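Local coordinates for protein Niban 2 (Homo sapiens, PDB 7CTP) that may suppress apoptosis and promote the invasion of melanoma cells, as a lipid-modified, PH-domain-containing member of the Niban family, at residues 10-15 / 246-251; 164-169 / 273-278; 234-239 / 280-285. All blocks are in the same frame, centred on the assembly; numbering follows the deposited sequence.

How the contacts relate
From the N terminus the chain runs through helix 10-48, the PH domain, and then helices 232-252 and 260-337, which supply the second partners. Contact 1 closes the longest loop, 10-15 back to 246-251, with 230 intervening residues that include the whole PH sheet. Contact 2 (164-169 / 273-278) opens within that loop and closes beyond it; contact 3 (234-239 / 280-285) begins before contact 1 has closed and ends last. Every pair therefore crosses. Contacts 2 and 3 share helix 260-337, which meets the PH domain and helix 232-252 there; contacts 1 and 3 share helix 232-252, which contact 1 joins to helix 10-48. Tyr-275 CE1 lies 3.6 Å from Ser-237 CB, linking contacts 2 and 3.

Contact 1 (10-15 / 246-251); sequences DARRQH and PELKAE
Arg-12 and Glu-251 reach toward each other from facing helices and meet in a salt bridge, with NH1 of Arg-12 2.8 Å from OE1 of Glu-251. The flat groups do not meet squarely: the guanidinium and carboxylate planes stand 47° apart, and OE1 approaches the guanidinium obliquely. Of the two carboxylate oxygens OE2 is the farther, 3.3 Å from Arg-12 NH1, so the grip is uneven. Arg-12 sets off with CG anti to the backbone N (chi1 172°), then bends at chi2 and again at chi3, which turns its head group to the acid, whereas Glu-251 extends beyond its CG. The aliphatic part of the arginine also works: its CD rests 4.1 Å from CD1 of Leu-248, the arginine chain and the leucine branch running antiparallel alongside each other. Replacing Glu-251 by a glutamine would probably leave the Arg-12 guanidinium without this negative partner, with at most a neutral bond in place of the salt bridge. Since the nearest CA atoms, those of Arg-12 and Leu-248, are 9.9 Å apart, long side chains span the gap between the helices. A second salt bridge, Glu-247 to Lys-19, joins helices 232-252 and 10-48 further along, and helix 260-337 packs against the same region, with its Trp-267 and Val-274 against Leu-248 and its Met-277 against Arg-13.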
ATOM      1  N   ASP A  10     -28.770  11.459  16.833  1.00 26.27           N
ATOM      2  CA  ASP A  10     -28.888  10.018  17.037  1.00 25.64           C
ATOM      3  C   ASP A  10     -29.599   9.343  15.870  1.00 25.00           C
ATOM      4  O   ASP A  10     -29.204   8.251  15.446  1.00 24.03           O
ATOM      5  CB  ASP A  10     -29.612   9.726  18.348  1.00 29.49           C
ATOM      6  CG  ASP A  10     -28.702   9.849  19.555  1.00 34.65           C
ATOM      7  OD1 ASP A  10     -27.494  10.107  19.373  1.00 34.34           O
ATOM      8  OD2 ASP A  10     -29.203   9.683  20.682  1.00 40.16           O
ATOM      9  N   ALA A  11     -30.642   9.978  15.330  1.00 23.24           N
ATOM     10  CA  ALA A  11     -31.394   9.356  14.243  1.00 24.18           C
ATOM     11  C   ALA A  11     -30.523   9.195  13.008  1.00 23.31           C
ATOM     12  O   ALA A  11     -30.528   8.140  12.360  1.00 22.64           O
ATOM     13  CB  ALA A  11     -32.639  10.182  13.912  1.00 27.33           C
ATOM     14  N   ARG A  12     -29.770  10.244  12.666  1.00 24.69           N
ATOM     15  CA  ARG A  12     -28.909  10.182  11.495  1.00 20.18           C
ATOM     16  C   ARG A  12     -27.786   9.178  11.698  1.00 24.12           C
ATOM     17  O   ARG A  12     -27.462   8.414  10.784  1.00 23.41           O
ATOM     18  CB  ARG A  12     -28.352  11.565  11.174  1.00 27.32           C
ATOM     19  CG  ARG A  12     -27.288  11.550  10.089  1.00 27.63           C
ATOM     20  CD  ARG A  12     -27.928  11.574   8.725  1.00 37.42           C
ATOM     21  NE  ARG A  12     -28.568  12.861   8.445  1.00 38.46           N
ATOM     22  CZ  ARG A  12     -29.647  13.010   7.682  1.00 56.84           C
ATOM     23  NH1 ARG A  12     -30.216  11.951   7.122  1.00 66.98           N
ATOM     24  NH2 ARG A  12     -30.165  14.216   7.486  1.00 50.09           N
ATOM     25  N   ARG A  13     -27.198   9.147  12.896  1.00 19.36           N
ATOM     26  CA  ARG A  13     -26.167   8.150  13.160  1.00 21.21           C
ATOM     27  C   ARG A  13     -26.728   6.739  13.043  1.00 21.06           C
ATOM     28  O   ARG A  13     -26.053   5.842  12.534  1.00 20.59           O
ATOM     29  CB  ARG A  13     -25.536   8.388  14.530  1.00 20.97           C
ATOM     30  CG  ARG A  13     -24.686   9.658  14.558  1.00 21.47           C
ATOM     31  CD  ARG A  13     -23.976   9.816  15.899  1.00 23.59           C
ATOM     32  NE  ARG A  13     -23.098  10.985  15.911  1.00 30.81           N
ATOM     33  CZ  ARG A  13     -21.773  10.937  15.775  1.00 29.45           C
ATOM     34  NH1 ARG A  13     -21.166   9.765  15.624  1.00 32.10           N
ATOM     35  NH2 ARG A  13     -21.056  12.059  15.798  1.00 26.18           N
ATOM     36  N   GLN A  14     -27.981   6.526  13.460  1.00 20.54           N
ATOM     37  CA  GLN A  14     -28.541   5.180  13.341  1.00 22.01           C
ATOM     38  C   GLN A  14     -28.743   4.800  11.876  1.00 21.43           C
ATOM     39  O   GLN A  14     -28.481   3.656  11.479  1.00 21.43           O
ATOM     40  CB  GLN A  14     -29.852   5.077  14.117  1.00 29.15           C
ATOM     41  CG  GLN A  14     -30.498   3.685  14.051  1.00 28.71           C
ATOM     42  CD  GLN A  14     -29.585   2.588  14.571  1.00 35.13           C
ATOM     43  OE1 GLN A  14     -29.424   1.542  13.936  1.00 56.40           O
ATOM     44  NE2 GLN A  14     -28.983   2.819  15.734  1.00 39.43           N
ATOM     45  N   HIS A  15     -29.181   5.752  11.055  1.00 23.58           N
ATOM     46  CA  HIS A  15     -29.341   5.467   9.634  1.00 26.00           C
ATOM     47  C   HIS A  15     -27.995   5.128   9.003  1.00 20.74           C
ATOM     48  O   HIS A  15     -27.882   4.168   8.225  1.00 21.91           O
ATOM     49  CB  HIS A  15     -29.981   6.662   8.928  1.00 28.62           C
ATOM     50  CG  HIS A  15     -31.441   6.830   9.223  1.00 35.66           C
ATOM     51  ND1 HIS A  15     -32.350   5.797   9.116  1.00 48.47           N
ATOM     52  CD2 HIS A  15     -32.153   7.919   9.605  1.00 41.79           C
ATOM     53  CE1 HIS A  15     -33.557   6.242   9.428  1.00 55.36           C
ATOM     54  NE2 HIS A  15     -33.465   7.526   9.728  1.00 47.22           N
ATOM     55  N   PRO A 246     -21.451  10.104  -1.205  1.00 29.76           N
ATOM     56  CA  PRO A 246     -22.269  10.905  -2.133  1.00 28.36           C
ATOM     57  C   PRO A 246     -23.668  11.217  -1.632  1.00 28.84           C
ATOM     58  O   PRO A 246     -24.085  12.381  -1.671  1.00 29.35           O
ATOM     59  CB  PRO A 246     -22.297  10.034  -3.394  1.00 32.65           C
ATOM     60  CG  PRO A 246     -21.002   9.333  -3.368  1.00 30.68           C
ATOM     61  CD  PRO A 246     -20.773   8.999  -1.910  1.00 34.01           C
ATOM     62  N   GLU A 247     -24.420  10.213  -1.175  1.00 30.12           N
ATOM     63  CA  GLU A 247     -25.786  10.504  -0.751  1.00 31.40           C
ATOM     64  C   GLU A 247     -25.792  11.275   0.568  1.00 26.51           C
ATOM     65  O   GLU A 247     -26.661  12.120   0.788  1.00 28.26           O
ATOM     66  CB  GLU A 247     -26.614   9.218  -0.667  1.00 34.07           C
ATOM     67  CG  GLU A 247     -26.241   8.328   0.473  1.00 46.55           C
ATOM     68  CD  GLU A 247     -26.914   6.952   0.451  1.00 69.92           C
ATOM     69  OE1 GLU A 247     -28.120   6.877   0.783  1.00 70.15           O
ATOM     70  OE2 GLU A 247     -26.229   5.944   0.150  1.00 47.39           O
ATOM     71  N   LEU A 248     -24.814  11.025   1.451  1.00 25.53           N
ATOM     72  CA  LEU A 248     -24.745  11.810   2.683  1.00 23.09           C
ATOM     73  C   LEU A 248     -24.432  13.266   2.376  1.00 25.19           C
ATOM     74  O   LEU A 248     -25.011  14.175   2.982  1.00 26.00           O
ATOM     75  CB  LEU A 248     -23.711  11.223   3.646  1.00 28.88           C
ATOM     76  CG  LEU A 248     -23.715  11.750   5.080  1.00 37.21           C
ATOM     77  CD1 LEU A 248     -25.001  11.353   5.800  1.00 38.72           C
ATOM     78  CD2 LEU A 248     -22.487  11.259   5.844  1.00 34.98           C
ATOM     79  N   LYS A 249     -23.519  13.503   1.434  1.00 23.00           N
ATOM     80  CA  LYS A 249     -23.217  14.860   0.996  1.00 27.53           C
ATOM     81  C   LYS A 249     -24.424  15.504   0.322  1.00 27.85           C
ATOM     82  O   LYS A 249     -24.714  16.685   0.549  1.00 26.48           O
ATOM     83  CB  LYS A 249     -22.019  14.825   0.048  1.00 31.46           C
ATOM     84  CG  LYS A 249     -21.360  16.166  -0.217  1.00 37.51           C
ATOM     85  CD  LYS A 249     -20.133  15.975  -1.102  1.00 28.40           C
ATOM     86  CE  LYS A 249     -18.916  15.507  -0.313  1.00 32.89           C
ATOM     87  NZ  LYS A 249     -17.677  15.469  -1.162  1.00 29.89           N
ATOM     88  N   ALA A 250     -25.137  14.739  -0.510  1.00 26.75           N
ATOM     89  CA  ALA A 250     -26.324  15.266  -1.179  1.00 28.44           C
ATOM     90  C   ALA A 250     -27.392  15.672  -0.172  1.00 27.55           C
ATOM     91  O   ALA A 250     -28.139  16.633  -0.399  1.00 29.76           O
ATOM     92  CB  ALA A 250     -26.876  14.239  -2.169  1.00 28.74           C
ATOM     93  N   GLU A 251     -27.476  14.960   0.951  1.00 25.31           N
ATOM     94  CA  GLU A 251     -28.517  15.238   1.934  1.00 27.32           C
ATOM     95  C   GLU A 251     -28.119  16.376   2.870  1.00 29.27           C
ATOM     96  O   GLU A 251     -28.919  17.279   3.139  1.00 27.92           O
ATOM     97  CB  GLU A 251     -28.822  13.973   2.734  1.00 30.34           C
ATOM     98  CG  GLU A 251     -29.914  14.149   3.782  1.00 46.82           C
ATOM     99  CD  GLU A 251     -30.548  12.834   4.173  1.00 57.96           C
ATOM    100  OE1 GLU A 251     -29.803  11.841   4.316  1.00 62.95           O
ATOM    101  OE2 GLU A 251     -31.787  12.791   4.337  1.00 63.58           O
TER

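Contact 2 (164-169 / 273-278); sequences PYARHY and AVYHMV
Ala-166 lays its methyl over one face of the Tyr-275 ring in a CH-pi contact. Its CB is 4.3 Å from the ring centroid and 23° off the normal, an offset that carries it toward the rim, where CD2 of Tyr-275 is 4.0 Å from CB of Ala-166. The preceding residue adds a second touch: CB of Tyr-165 comes obliquely to the ring, 3.9 Å from CD1 of Tyr-275. A chi1 of 178° swings the Tyr-275 ring away from its own backbone N, which sets its face against the Ala-166 methyl. The ring of Tyr-165, by contrast, leads away from this helix, to Met-241 and Glu-242 of helix 232-252, and carries CB of Pro-164 over the centre of one face.

Polar bonds accompany the apolar packing. The carbonyl of Tyr-165 is bonded to the hydroxyl of Ser-271, and a weak bond links the backbone N of Arg-167 to Asp-272. Inside the loop, Arg-167 grips the carbonyl O of His-168 side-on, NE at 2.9 Å and NH1 at 2.8 Å from that O; the oxygen lies in the guanidinium plane, but NE sits above the carbonyl plane whereas NH1 is within it. CD1 of Tyr-169 lies over one face of the Arg-167 guanidinium, offset toward its rim.

Residues 164-169 join the sixth and seventh strands, 157-162 and 169-173, of the seven-stranded PH sheet. The contact thus docks the loop between the last two strands of a PH domain onto the long helix 260-337, which comes after three further helices in the chain.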
ATOM      1  N   PRO A 164      -9.231  11.941   2.122  1.00 15.53           N
ATOM      2  CA  PRO A 164     -10.548  12.122   1.484  1.00 17.99           C
ATOM      3  C   PRO A 164     -11.709  12.085   2.459  1.00 24.34           C
ATOM      4  O   PRO A 164     -12.750  12.699   2.174  1.00 21.66           O
ATOM      5  CB  PRO A 164     -10.620  10.970   0.468  1.00 19.68           C
ATOM      6  CG  PRO A 164      -9.618   9.951   0.963  1.00 20.31           C
ATOM      7  CD  PRO A 164      -8.516  10.764   1.595  1.00 18.76           C
ATOM      8  N   TYR A 165     -11.561  11.397   3.610  1.00 22.03           N
ATOM      9  CA  TYR A 165     -12.674  11.156   4.536  1.00 20.86           C
ATOM     10  C   TYR A 165     -12.382  11.567   5.971  1.00 24.50           C
ATOM     11  O   TYR A 165     -13.312  11.948   6.689  1.00 21.80           O
ATOM     12  CB  TYR A 165     -13.076   9.654   4.524  1.00 19.26           C
ATOM     13  CG  TYR A 165     -13.234   9.072   3.140  1.00 23.27           C
ATOM     14  CD1 TYR A 165     -14.152   9.605   2.243  1.00 26.52           C
ATOM     15  CD2 TYR A 165     -12.440   8.019   2.717  1.00 24.48           C
ATOM     16  CE1 TYR A 165     -14.284   9.094   0.977  1.00 23.65           C
ATOM     17  CE2 TYR A 165     -12.570   7.494   1.437  1.00 26.98           C
ATOM     18  CZ  TYR A 165     -13.493   8.050   0.579  1.00 28.60           C
ATOM     19  OH  TYR A 165     -13.636   7.556  -0.696  1.00 33.42           O
ATOM     20  N   ALA A 166     -11.128  11.464   6.421  1.00 20.21           N
ATOM     21  CA  ALA A 166     -10.779  11.741   7.808  1.00 23.59           C
ATOM     22  C   ALA A 166     -10.365  13.209   7.963  1.00 25.03           C
ATOM     23  O   ALA A 166     -10.310  13.967   6.995  1.00 24.44           O
ATOM     24  CB  ALA A 166      -9.672  10.797   8.268  1.00 21.62           C
ATOM     25  N   ARG A 167     -10.051  13.621   9.190  1.00 23.60           N
ATOM     26  CA  ARG A 167      -9.851  15.047   9.403  1.00 28.05           C
ATOM     27  C   ARG A 167      -8.525  15.495   8.795  1.00 22.42           C
ATOM     28  O   ARG A 167      -7.629  14.697   8.511  1.00 20.77           O
ATOM     29  CB  ARG A 167      -9.915  15.412  10.889  1.00 33.24           C
ATOM     30  CG  ARG A 167      -8.709  15.037  11.718  1.00 31.21           C
ATOM     31  CD  ARG A 167      -8.515  16.030  12.885  1.00 38.02           C
ATOM     32  NE  ARG A 167      -7.825  17.252  12.456  1.00 63.30           N
ATOM     33  CZ  ARG A 167      -7.578  18.312  13.231  1.00 54.59           C
ATOM     34  NH1 ARG A 167      -6.937  19.374  12.733  1.00 40.93           N
ATOM     35  NH2 ARG A 167      -7.967  18.317  14.499  1.00 49.06           N
ATOM     36  N   HIS A 168      -8.426  16.793   8.558  1.00 20.39           N
ATOM     37  CA  HIS A 168      -7.234  17.372   7.965  1.00 19.59           C
ATOM     38  C   HIS A 168      -6.441  18.063   9.057  1.00 23.94           C
ATOM     39  O   HIS A 168      -7.009  18.553  10.034  1.00 26.35           O
ATOM     40  CB  HIS A 168      -7.589  18.367   6.861  1.00 20.44           C
ATOM     41  CG  HIS A 168      -8.494  17.795   5.813  1.00 25.05           C
ATOM     42  ND1 HIS A 168      -9.169  18.578   4.902  1.00 23.49           N
ATOM     43  CD2 HIS A 168      -8.829  16.512   5.532  1.00 22.85           C
ATOM     44  CE1 HIS A 168      -9.883  17.802   4.103  1.00 27.25           C
ATOM     45  NE2 HIS A 168      -9.699  16.543   4.468  1.00 20.05           N
ATOM     46  N   TYR A 169      -5.124  18.077   8.890  1.00 23.72           N
ATOM     47  CA  TYR A 169      -4.210  18.678   9.853  1.00 22.85           C
ATOM     48  C   TYR A 169      -3.431  19.794   9.184  1.00 22.97           C
ATOM     49  O   TYR A 169      -3.027  19.668   8.025  1.00 22.11           O
ATOM     50  CB  TYR A 169      -3.245  17.640  10.412  1.00 22.64           C
ATOM     51  CG  TYR A 169      -3.928  16.521  11.143  1.00 25.13           C
ATOM     52  CD1 TYR A 169      -4.280  16.658  12.477  1.00 29.34           C
ATOM     53  CD2 TYR A 169      -4.233  15.329  10.502  1.00 26.58           C
ATOM     54  CE1 TYR A 169      -4.912  15.630  13.160  1.00 27.80           C
ATOM     55  CE2 TYR A 169      -4.859  14.298  11.174  1.00 26.89           C
ATOM     56  CZ  TYR A 169      -5.192  14.454  12.503  1.00 28.83           C
ATOM     57  OH  TYR A 169      -5.820  13.434  13.180  1.00 34.30           O
ATOM     58  N   ALA A 273     -16.175  12.622  11.498  1.00 20.66           N
ATOM     59  CA  ALA A 273     -17.005  11.981  12.512  1.00 19.89           C
ATOM     60  C   ALA A 273     -17.634  10.700  11.981  1.00 19.04           C
ATOM     61  O   ALA A 273     -17.672   9.684  12.686  1.00 19.98           O
ATOM     62  CB  ALA A 273     -18.085  12.942  13.010  1.00 20.76           C
ATOM     63  N   VAL A 274     -18.121  10.725  10.738  1.00 17.78           N
ATOM     64  CA  VAL A 274     -18.678   9.512  10.142  1.00 18.17           C
ATOM     65  C   VAL A 274     -17.586   8.473   9.930  1.00 19.54           C
ATOM     66  O   VAL A 274     -17.796   7.277  10.173  1.00 17.45           O
ATOM     67  CB  VAL A 274     -19.416   9.845   8.832  1.00 16.78           C
ATOM     68  CG1 VAL A 274     -19.898   8.557   8.142  1.00 17.21           C
ATOM     69  CG2 VAL A 274     -20.613  10.775   9.108  1.00 19.81           C
ATOM     70  N   TYR A 275     -16.402   8.906   9.488  1.00 18.10           N
ATOM     71  CA  TYR A 275     -15.292   7.974   9.312  1.00 19.91           C
ATOM     72  C   TYR A 275     -14.980   7.231  10.611  1.00 22.31           C
ATOM     73  O   TYR A 275     -14.751   6.018  10.594  1.00 19.91           O
ATOM     74  CB  TYR A 275     -14.051   8.721   8.807  1.00 18.65           C
ATOM     75  CG  TYR A 275     -12.825   7.838   8.629  1.00 17.08           C
ATOM     76  CD1 TYR A 275     -12.649   7.073   7.473  1.00 19.62           C
ATOM     77  CD2 TYR A 275     -11.850   7.761   9.625  1.00 22.75           C
ATOM     78  CE1 TYR A 275     -11.521   6.251   7.314  1.00 21.30           C
ATOM     79  CE2 TYR A 275     -10.735   6.942   9.484  1.00 27.47           C
ATOM     80  CZ  TYR A 275     -10.571   6.193   8.334  1.00 26.47           C
ATOM     81  OH  TYR A 275      -9.440   5.389   8.214  1.00 26.47           O
ATOM     82  N   HIS A 276     -14.973   7.941  11.745  1.00 18.92           N
ATOM     83  CA  HIS A 276     -14.702   7.290  13.033  1.00 20.45           C
ATOM     84  C   HIS A 276     -15.764   6.250  13.379  1.00 19.76           C
ATOM     85  O   HIS A 276     -15.446   5.145  13.843  1.00 19.94           O
ATOM     86  CB  HIS A 276     -14.622   8.337  14.145  1.00 26.73           C
ATOM     87  CG  HIS A 276     -14.817   7.765  15.519  1.00 32.25           C
ATOM     88  ND1 HIS A 276     -13.790   7.186  16.236  1.00 37.48           N
ATOM     89  CD2 HIS A 276     -15.926   7.651  16.292  1.00 38.79           C
ATOM     90  CE1 HIS A 276     -14.253   6.752  17.398  1.00 38.39           C
ATOM     91  NE2 HIS A 276     -15.547   7.017  17.455  1.00 38.22           N
ATOM     92  N   MET A 277     -17.038   6.610  13.192  1.00 16.77           N
ATOM     93  CA  MET A 277     -18.151   5.705  13.458  1.00 16.97           C
ATOM     94  C   MET A 277     -18.057   4.456  12.589  1.00 20.75           C
ATOM     95  O   MET A 277     -18.229   3.324  13.065  1.00 19.54           O
ATOM     96  CB  MET A 277     -19.441   6.468  13.170  1.00 23.53           C
ATOM     97  CG  MET A 277     -20.684   5.972  13.792  1.00 43.07           C
ATOM     98  SD  MET A 277     -21.961   7.043  13.088  1.00 37.32           S
ATOM     99  CE  MET A 277     -22.994   5.756  12.420  1.00 35.92           C
ATOM    100  N   VAL A 278     -17.797   4.657  11.298  1.00 20.65           N
ATOM    101  CA  VAL A 278     -17.637   3.543  10.364  1.00 16.65           C
ATOM    102  C   VAL A 278     -16.460   2.662  10.766  1.00 19.58           C
ATOM    103  O   VAL A 278     -16.546   1.424  10.728  1.00 18.92           O
ATOM    104  CB  VAL A 278     -17.465   4.085   8.934  1.00 18.55           C
ATOM    105  CG1 VAL A 278     -16.935   3.003   8.008  1.00 19.67           C
ATOM    106  CG2 VAL A 278     -18.786   4.660   8.424  1.00 18.98           C
TER

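Contact 3 (234-239 / 280-285); sequences QILSNL and EQAKAR
Ala-282, Leu-236 and Ser-237 make this helix-helix packing contact, in which helix 232-252 lies close against the long helix 260-337. The evidence for closeness is the backbone: the CA atoms of Leu-236 and Ala-282 are 6.5 Å apart, a spacing that the small alanine side chain permits. Ala-282 has the most surface buried here, and its methyl meets both partners on the other helix.

On one flank stands Leu-236. The closest approach is at the root of the leucine, where its CB is 4.1 Å from CB of Ala-282, with CD1 just behind. Chi1 of -89° and chi2 of -179° together bring CD1 nearer than CD2: CD1 of Leu-236 is 4.3 Å from CB of Ala-282, while CD2 of Leu-236 is 5.6 Å from that same CB. Leu-236 also packs on Phe-27, Phe-208 and Phe-286, which extends the apolar cluster across four helices.

The shared interior is completed by helix 10-48, whose Leu-24 touches Ala-282. That helix is also tied to 280-285 by polar bonds, from Gln-281 NE2 to the carbonyl of Ala-17 and from Arg-285 NH2 to the hydroxyl of Thr-25. The three helices therefore meet around Ala-282 with apolar contacts inside and polar links beside them.

Ser-237 is buried, with Tyr-275 and Tyr-279 of helix 260-337 among its neighbours, yet its hydroxyl has a partner within its own helix: OG is hydrogen-bonded to the carbonyl O of Val-233, one turn earlier. Toward 280-285 the oxygen makes only a long packing approach, Ser-237 OG standing 4.4 Å from the methyl CB of Ala-282.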
ATOM      1  N   GLN A 234      -8.971   0.103   8.041  1.00 18.71           N
ATOM      2  CA  GLN A 234      -8.918   1.385   7.342  1.00 16.69           C
ATOM      3  C   GLN A 234      -9.459   1.246   5.925  1.00 18.97           C
ATOM      4  O   GLN A 234     -10.208   2.109   5.441  1.00 19.48           O
ATOM      5  CB  GLN A 234      -7.478   1.899   7.316  1.00 22.07           C
ATOM      6  CG  GLN A 234      -6.966   2.352   8.684  1.00 19.51           C
ATOM      7  CD  GLN A 234      -5.498   2.755   8.648  1.00 19.38           C
ATOM      8  OE1 GLN A 234      -4.655   2.012   8.154  1.00 20.71           O
ATOM      9  NE2 GLN A 234      -5.184   3.932   9.184  1.00 22.37           N
ATOM     10  N   ILE A 235      -9.092   0.163   5.246  1.00 16.82           N
ATOM     11  CA  ILE A 235      -9.555  -0.044   3.877  1.00 18.69           C
ATOM     12  C   ILE A 235     -11.060  -0.267   3.844  1.00 19.65           C
ATOM     13  O   ILE A 235     -11.765   0.269   2.978  1.00 17.45           O
ATOM     14  CB  ILE A 235      -8.787  -1.213   3.233  1.00 19.58           C
ATOM     15  CG1 ILE A 235      -7.315  -0.815   3.036  1.00 21.54           C
ATOM     16  CG2 ILE A 235      -9.465  -1.652   1.925  1.00 18.63           C
ATOM     17  CD1 ILE A 235      -6.401  -2.013   2.743  1.00 22.04           C
ATOM     18  N   LEU A 236     -11.576  -1.071   4.772  1.00 20.24           N
ATOM     19  CA  LEU A 236     -13.021  -1.255   4.870  1.00 19.09           C
ATOM     20  C   LEU A 236     -13.730   0.059   5.148  1.00 21.48           C
ATOM     21  O   LEU A 236     -14.822   0.308   4.622  1.00 19.82           O
ATOM     22  CB  LEU A 236     -13.337  -2.252   5.975  1.00 18.71           C
ATOM     23  CG  LEU A 236     -13.384  -3.715   5.588  1.00 28.84           C
ATOM     24  CD1 LEU A 236     -13.728  -4.491   6.854  1.00 26.28           C
ATOM     25  CD2 LEU A 236     -14.436  -3.912   4.505  1.00 27.97           C
ATOM     26  N   SER A 237     -13.142   0.899   6.001  1.00 20.10           N
ATOM     27  CA  SER A 237     -13.725   2.211   6.255  1.00 17.88           C
ATOM     28  C   SER A 237     -13.730   3.059   4.991  1.00 19.04           C
ATOM     29  O   SER A 237     -14.711   3.754   4.711  1.00 21.10           O
ATOM     30  CB  SER A 237     -12.957   2.920   7.366  1.00 22.36           C
ATOM     31  OG  SER A 237     -12.932   2.121   8.534  1.00 21.26           O
ATOM     32  N   ASN A 238     -12.640   3.011   4.215  1.00 18.26           N
ATOM     33  CA  ASN A 238     -12.605   3.717   2.939  1.00 20.34           C
ATOM     34  C   ASN A 238     -13.681   3.192   1.992  1.00 17.24           C
ATOM     35  O   ASN A 238     -14.302   3.969   1.257  1.00 18.75           O
ATOM     36  CB  ASN A 238     -11.235   3.580   2.272  1.00 19.09           C
ATOM     37  CG  ASN A 238     -10.102   4.244   3.052  1.00 23.77           C
ATOM     38  OD1 ASN A 238     -10.316   5.120   3.908  1.00 21.21           O
ATOM     39  ND2 ASN A 238      -8.872   3.826   2.746  1.00 21.32           N
ATOM     40  N   LEU A 239     -13.872   1.869   1.957  1.00 17.96           N
ATOM     41  CA  LEU A 239     -14.903   1.268   1.111  1.00 19.01           C
ATOM     42  C   LEU A 239     -16.285   1.810   1.450  1.00 23.47           C
ATOM     43  O   LEU A 239     -17.052   2.199   0.557  1.00 20.07           O
ATOM     44  CB  LEU A 239     -14.877  -0.248   1.279  1.00 19.05           C
ATOM     45  CG  LEU A 239     -15.758  -1.090   0.355  1.00 19.06           C
ATOM     46  CD1 LEU A 239     -15.201  -1.082  -1.072  1.00 24.56           C
ATOM     47  CD2 LEU A 239     -15.817  -2.505   0.900  1.00 24.42           C
ATOM     48  N   GLU A 280     -15.065   2.084  13.677  1.00 17.75           N
ATOM     49  CA  GLU A 280     -15.319   1.220  14.829  1.00 20.21           C
ATOM     50  C   GLU A 280     -16.285   0.100  14.475  1.00 22.75           C
ATOM     51  O   GLU A 280     -16.111  -1.040  14.923  1.00 20.80           O
ATOM     52  CB  GLU A 280     -15.849   2.037  16.009  1.00 19.93           C
ATOM     53  CG  GLU A 280     -14.792   2.953  16.644  1.00 26.14           C
ATOM     54  CD  GLU A 280     -13.542   2.206  17.101  1.00 32.96           C
ATOM     55  OE1 GLU A 280     -13.668   1.076  17.623  1.00 37.00           O
ATOM     56  OE2 GLU A 280     -12.423   2.752  16.942  1.00 35.04           O
ATOM     57  N   GLN A 281     -17.300   0.399  13.660  1.00 19.32           N
ATOM     58  CA  GLN A 281     -18.249  -0.637  13.252  1.00 19.58           C
ATOM     59  C   GLN A 281     -17.573  -1.695  12.382  1.00 17.90           C
ATOM     60  O   GLN A 281     -17.780  -2.909  12.570  1.00 19.72           O
ATOM     61  CB  GLN A 281     -19.426   0.022  12.528  1.00 19.10           C
ATOM     62  CG  GLN A 281     -20.639  -0.872  12.365  1.00 19.86           C
ATOM     63  CD  GLN A 281     -21.820  -0.123  11.794  1.00 19.61           C
ATOM     64  OE1 GLN A 281     -21.904   1.103  11.898  1.00 22.78           O
ATOM     65  NE2 GLN A 281     -22.748  -0.858  11.200  1.00 22.71           N
ATOM     66  N   ALA A 282     -16.755  -1.254  11.426  1.00 19.59           N
ATOM     67  CA  ALA A 282     -16.053  -2.186  10.547  1.00 18.25           C
ATOM     68  C   ALA A 282     -15.072  -3.046  11.334  1.00 21.21           C
ATOM     69  O   ALA A 282     -14.925  -4.246  11.060  1.00 21.78           O
ATOM     70  CB  ALA A 282     -15.331  -1.411   9.439  1.00 20.39           C
ATOM     71  N   LYS A 283     -14.402  -2.450  12.326  1.00 18.98           N
ATOM     72  CA  LYS A 283     -13.448  -3.199  13.136  1.00 23.78           C
ATOM     73  C   LYS A 283     -14.147  -4.344  13.848  1.00 23.31           C
ATOM     74  O   LYS A 283     -13.691  -5.496  13.801  1.00 21.74           O
ATOM     75  CB  LYS A 283     -12.763  -2.269  14.141  1.00 18.96           C
ATOM     76  CG  LYS A 283     -11.703  -2.966  15.031  1.00 22.24           C
ATOM     77  CD  LYS A 283     -10.953  -1.962  15.885  1.00 26.66           C
ATOM     78  CE  LYS A 283      -9.972  -2.661  16.829  1.00 39.40           C
ATOM     79  NZ  LYS A 283      -9.168  -1.673  17.610  1.00 59.45           N
ATOM     80  N   ALA A 284     -15.284  -4.050  14.480  1.00 20.81           N
ATOM     81  CA  ALA A 284     -16.022  -5.085  15.201  1.00 24.44           C
ATOM     82  C   ALA A 284     -16.497  -6.186  14.256  1.00 26.22           C
ATOM     83  O   ALA A 284     -16.318  -7.380  14.534  1.00 26.18           O
ATOM     84  CB  ALA A 284     -17.208  -4.459  15.946  1.00 20.68           C
ATOM     85  N   ARG A 285     -17.092  -5.805  13.122  1.00 21.98           N
ATOM     86  CA  ARG A 285     -17.652  -6.797  12.210  1.00 19.78           C
ATOM     87  C   ARG A 285     -16.553  -7.647  11.578  1.00 23.56           C
ATOM     88  O   ARG A 285     -16.681  -8.876  11.483  1.00 22.69           O
ATOM     89  CB  ARG A 285     -18.494  -6.121  11.129  1.00 22.47           C
ATOM     90  CG  ARG A 285     -19.791  -5.468  11.626  1.00 25.00           C
ATOM     91  CD  ARG A 285     -20.883  -6.474  12.010  1.00 27.96           C
ATOM     92  NE  ARG A 285     -21.153  -7.466  10.968  1.00 25.99           N
ATOM     93  CZ  ARG A 285     -21.953  -7.294   9.915  1.00 27.87           C
ATOM     94  NH1 ARG A 285     -22.607  -6.144   9.712  1.00 23.78           N
ATOM     95  NH2 ARG A 285     -22.103  -8.295   9.053  1.00 28.18           N
TER